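Local structure of probable chitinase A (Chromobacterium violaceum, 4TX8) at residues A[112-117]-A[399-404]. The protein probably hydrolyses internal glycosidic bonds of chitin as a family 18 endochitinase and carries a carbohydrate-binding module likely to bind chitin. Sequence-based numbering, arbitrary orientation.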
ATOM      1  N   TYR A 112      -1.660  -3.033   3.235  1.00 20.09           N
ATOM      2  CA  TYR A 112      -0.580  -3.263   4.187  1.00 22.66           C
ATOM      3  C   TYR A 112      -1.092  -3.923   5.462  1.00 25.53           C
ATOM      4  O   TYR A 112      -2.085  -3.492   6.046  1.00 23.57           O
ATOM      5  CB  TYR A 112       0.129  -1.951   4.531  1.00 18.68           C
ATOM      6  CG  TYR A 112       0.982  -1.403   3.412  1.00 19.56           C
ATOM      7  CD1 TYR A 112       0.412  -0.700   2.355  1.00 20.48           C
ATOM      8  CD2 TYR A 112       2.359  -1.601   3.404  1.00 18.92           C
ATOM      9  CE1 TYR A 112       1.190  -0.204   1.323  1.00 23.21           C
ATOM     10  CE2 TYR A 112       3.147  -1.105   2.380  1.00 19.73           C
ATOM     11  CZ  TYR A 112       2.557  -0.412   1.341  1.00 22.95           C
ATOM     12  OH  TYR A 112       3.341   0.079   0.325  1.00 22.36           O
ATOM     13  N   TRP A 113      -0.390  -4.970   5.880  1.00 23.04           N
ATOM     14  CA  TRP A 113      -0.699  -5.714   7.093  1.00 21.80           C
ATOM     15  C   TRP A 113       0.276  -5.295   8.198  1.00 22.71           C
ATOM     16  O   TRP A 113       1.490  -5.424   8.037  1.00 24.44           O
ATOM     17  CB  TRP A 113      -0.621  -7.219   6.800  1.00 19.55           C
ATOM     18  CG  TRP A 113      -0.799  -8.149   7.967  1.00 23.30           C
ATOM     19  CD1 TRP A 113      -1.976  -8.641   8.454  1.00 24.62           C
ATOM     20  CD2 TRP A 113       0.240  -8.741   8.757  1.00 23.03           C
ATOM     21  NE1 TRP A 113      -1.734  -9.488   9.511  1.00 24.97           N
ATOM     22  CE2 TRP A 113      -0.381  -9.566   9.717  1.00 22.17           C
ATOM     23  CE3 TRP A 113       1.636  -8.647   8.751  1.00 27.46           C
ATOM     24  CZ2 TRP A 113       0.344 -10.290  10.663  1.00 23.77           C
ATOM     25  CZ3 TRP A 113       2.357  -9.368   9.694  1.00 31.54           C
ATOM     26  CH2 TRP A 113       1.708 -10.179  10.636  1.00 26.31           C
ATOM     27  N   HIS A 114      -0.252  -4.772   9.305  1.00 24.68           N
ATOM     28  CA  HIS A 114       0.591  -4.276  10.401  1.00 24.68           C
ATOM     29  C   HIS A 114       1.343  -5.396  11.111  1.00 23.07           C
ATOM     30  O   HIS A 114       0.730  -6.227  11.781  1.00 24.44           O
ATOM     31  CB  HIS A 114      -0.238  -3.524  11.451  1.00 20.67           C
ATOM     32  CG  HIS A 114      -0.953  -2.314  10.935  1.00 24.02           C
ATOM     33  ND1 HIS A 114      -1.670  -1.475  11.760  1.00 21.31           N
ATOM     34  CD2 HIS A 114      -1.071  -1.803   9.686  1.00 27.61           C
ATOM     35  CE1 HIS A 114      -2.197  -0.498  11.043  1.00 25.58           C
ATOM     36  NE2 HIS A 114      -1.848  -0.674   9.781  1.00 23.98           N
ATOM     37  N   ASN A 115       2.666  -5.403  10.992  1.00 18.04           N
ATOM     38  CA  ASN A 115       3.490  -6.299  11.797  1.00 19.57           C
ATOM     39  C   ASN A 115       3.832  -5.612  13.120  1.00 23.48           C
ATOM     40  O   ASN A 115       4.979  -5.619  13.568  1.00 23.16           O
ATOM     41  CB  ASN A 115       4.761  -6.698  11.042  1.00 18.15           C
ATOM     42  CG  ASN A 115       5.597  -7.719  11.795  1.00 25.66           C
ATOM     43  OD1 ASN A 115       5.069  -8.672  12.368  1.00 24.64           O
ATOM     44  ND2 ASN A 115       6.907  -7.506  11.819  1.00 25.91           N
ATOM     45  N   PHE A 116       2.816  -5.006  13.730  1.00 25.65           N
ATOM     46  CA  PHE A 116       2.994  -4.215  14.942  1.00 26.82           C
ATOM     47  C   PHE A 116       1.642  -3.822  15.528  1.00 29.87           C
ATOM     48  O   PHE A 116       0.602  -4.032  14.901  1.00 23.47           O
ATOM     49  CB  PHE A 116       3.829  -2.959  14.658  1.00 24.44           C
ATOM     50  CG  PHE A 116       3.276  -2.086  13.558  1.00 24.08           C
ATOM     51  CD1 PHE A 116       3.633  -2.303  12.232  1.00 20.43           C
ATOM     52  CD2 PHE A 116       2.412  -1.041  13.850  1.00 24.46           C
ATOM     53  CE1 PHE A 116       3.132  -1.498  11.216  1.00 22.35           C
ATOM     54  CE2 PHE A 116       1.905  -0.234  12.839  1.00 23.45           C
ATOM     55  CZ  PHE A 116       2.267  -0.461  11.521  1.00 23.18           C
ATOM     56  N   ALA A 117       1.668  -3.257  16.732  1.00 26.39           N
ATOM     57  CA  ALA A 117       0.466  -2.708  17.350  1.00 23.78           C
ATOM     58  C   ALA A 117       0.460  -1.192  17.214  1.00 23.81           C
ATOM     59  O   ALA A 117       1.509  -0.554  17.276  1.00 25.86           O
ATOM     60  CB  ALA A 117       0.379  -3.115  18.826  1.00 21.29           C
ATOM     61  N   ILE A 399      -4.734  -2.713   5.657  1.00 20.36           N
ATOM     62  CA  ILE A 399      -5.575  -3.866   5.955  1.00 23.15           C
ATOM     63  C   ILE A 399      -6.105  -3.798   7.391  1.00 24.43           C
ATOM     64  O   ILE A 399      -7.290  -4.036   7.640  1.00 25.66           O
ATOM     65  CB  ILE A 399      -4.799  -5.185   5.737  1.00 23.67           C
ATOM     66  CG1 ILE A 399      -4.427  -5.333   4.257  1.00 19.48           C
ATOM     67  CG2 ILE A 399      -5.607  -6.380   6.225  1.00 18.87           C
ATOM     68  CD1 ILE A 399      -3.778  -6.656   3.909  1.00 21.02           C
ATOM     69  N   ASN A 400      -5.232  -3.448   8.332  1.00 22.76           N
ATOM     70  CA  ASN A 400      -5.616  -3.367   9.740  1.00 22.59           C
ATOM     71  C   ASN A 400      -6.625  -2.262  10.032  1.00 23.80           C
ATOM     72  O   ASN A 400      -7.585  -2.479  10.772  1.00 23.30           O
ATOM     73  CB  ASN A 400      -4.380  -3.175  10.612  1.00 22.60           C
ATOM     74  CG  ASN A 400      -3.513  -4.415  10.663  1.00 25.05           C
ATOM     75  OD1 ASN A 400      -3.044  -4.896   9.632  1.00 20.69           O
ATOM     76  ND2 ASN A 400      -3.295  -4.940  11.864  1.00 19.88           N
ATOM     77  N   TRP A 401      -6.412  -1.079   9.467  1.00 20.56           N
ATOM     78  CA  TRP A 401      -7.360   0.006   9.679  1.00 22.55           C
ATOM     79  C   TRP A 401      -8.695  -0.325   9.025  1.00 24.49           C
ATOM     80  O   TRP A 401      -9.752  -0.017   9.575  1.00 25.69           O
ATOM     81  CB  TRP A 401      -6.815   1.337   9.157  1.00 20.92           C
ATOM     82  CG  TRP A 401      -5.956   2.030  10.163  1.00 21.54           C
ATOM     83  CD1 TRP A 401      -4.623   2.296  10.064  1.00 22.23           C
ATOM     84  CD2 TRP A 401      -6.370   2.523  11.445  1.00 24.49           C
ATOM     85  NE1 TRP A 401      -4.182   2.938  11.198  1.00 25.06           N
ATOM     86  CE2 TRP A 401      -5.236   3.087  12.062  1.00 25.02           C
ATOM     87  CE3 TRP A 401      -7.592   2.548  12.126  1.00 26.94           C
ATOM     88  CZ2 TRP A 401      -5.286   3.666  13.329  1.00 25.27           C
ATOM     89  CZ3 TRP A 401      -7.638   3.125  13.388  1.00 27.51           C
ATOM     90  CH2 TRP A 401      -6.494   3.677  13.973  1.00 26.03           C
ATOM     91  N   ASP A 402      -8.645  -0.968   7.861  1.00 23.96           N
ATOM     92  CA  ASP A 402      -9.869  -1.383   7.184  1.00 24.85           C
ATOM     93  C   ASP A 402     -10.637  -2.401   8.024  1.00 26.20           C
ATOM     94  O   ASP A 402     -11.859  -2.324   8.146  1.00 26.89           O
ATOM     95  CB  ASP A 402      -9.559  -1.967   5.806  1.00 21.15           C
ATOM     96  CG  ASP A 402     -10.771  -2.619   5.169  1.00 23.42           C
ATOM     97  OD1 ASP A 402     -11.658  -1.882   4.690  1.00 23.35           O
ATOM     98  OD2 ASP A 402     -10.841  -3.866   5.159  1.00 24.64           O
ATOM     99  N   ARG A 403      -9.907  -3.348   8.605  1.00 24.55           N
ATOM    100  CA  ARG A 403     -10.492  -4.365   9.473  1.00 25.21           C
ATOM    101  C   ARG A 403     -11.121  -3.741  10.717  1.00 29.01           C
ATOM    102  O   ARG A 403     -12.252  -4.070  11.089  1.00 22.28           O
ATOM    103  CB  ARG A 403      -9.423  -5.387   9.875  1.00 25.22           C
ATOM    104  CG  ARG A 403      -9.857  -6.430  10.900  1.00 24.21           C
ATOM    105  CD  ARG A 403      -8.697  -7.386  11.172  1.00 26.10           C
ATOM    106  NE  ARG A 403      -8.958  -8.343  12.245  1.00 27.11           N
ATOM    107  CZ  ARG A 403      -8.579  -8.173  13.508  1.00 29.64           C
ATOM    108  NH1 ARG A 403      -7.930  -7.074  13.869  1.00 23.37           N
ATOM    109  NH2 ARG A 403      -8.851  -9.103  14.413  1.00 36.41           N
ATOM    110  N   ARG A 404     -10.383  -2.837  11.351  1.00 24.43           N
ATOM    111  CA  ARG A 404     -10.853  -2.160  12.553  1.00 24.54           C
ATOM    112  C   ARG A 404     -12.117  -1.349  12.263  1.00 29.59           C
ATOM    113  O   ARG A 404     -13.026  -1.279  13.092  1.00 29.52           O
ATOM    114  CB  ARG A 404      -9.747  -1.259  13.115  1.00 23.59           C
ATOM    115  CG  ARG A 404     -10.157  -0.365  14.279  1.00 27.30           C
ATOM    116  CD  ARG A 404     -10.813  -1.144  15.412  1.00 28.36           C
ATOM    117  NE  ARG A 404      -9.992  -2.244  15.911  1.00 24.78           N
ATOM    118  CZ  ARG A 404     -10.366  -3.056  16.895  1.00 28.07           C
ATOM    119  NH1 ARG A 404     -11.546  -2.886  17.482  1.00 27.93           N
ATOM    120  NH2 ARG A 404      -9.566  -4.035  17.297  1.00 27.11           N
TER
HETATM  121  O   HOH W   1      -1.700  -7.491  11.612  1.00 21.16           O
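Asn-400 lies flat against the imidazole of His-114, its amide plane only 3° from the ring plane. The packing is tightest here. Asn-400 CB sits over the ring centre, 3.4 Å from the centroid in a CH-pi contact, and CG is 3.3 Å from His-114 CG. Phe-116 CZ touches the opposite ring face, towards the rim. With CG of His-114 anti to the carbonyl carbon (chi1 -61°), the ring lies alongside Asn-400, the amide slid over the His-114 CB-CG bond, and NE2 is hydrogen-bonded to Ser-398 OG. The amide also grips the backbone: His-114 N donates to Asn-400 OD1 at 2.8 Å, nearly straight, from above the carbonyl plane. Strand 108-114 and strand 393-397 are parallel neighbours in the beta/alpha (TIM) barrel of the GH18 fold. Helix 399-404 starts just after the second of them, and Ile-399 N hydrogen-bonds to Tyr-112 O at 2.8 Å. Tyr-112 itself points away from the helix, and its hydroxyl is hydrogen-bonded to Asp-216 OD2. Away from the stack the contact is looser. Ile-399 CD1 reaches Trp-113 CB at 4.3 Å. The His-114 ring edge is turned toward the face of the Trp-401 five-membered ring, an offset edge-to-face pair with planes 75° apart. The hydrated side is at the amide nitrogen, where a water accepts from Asn-400 ND2 and donates to His-114 O.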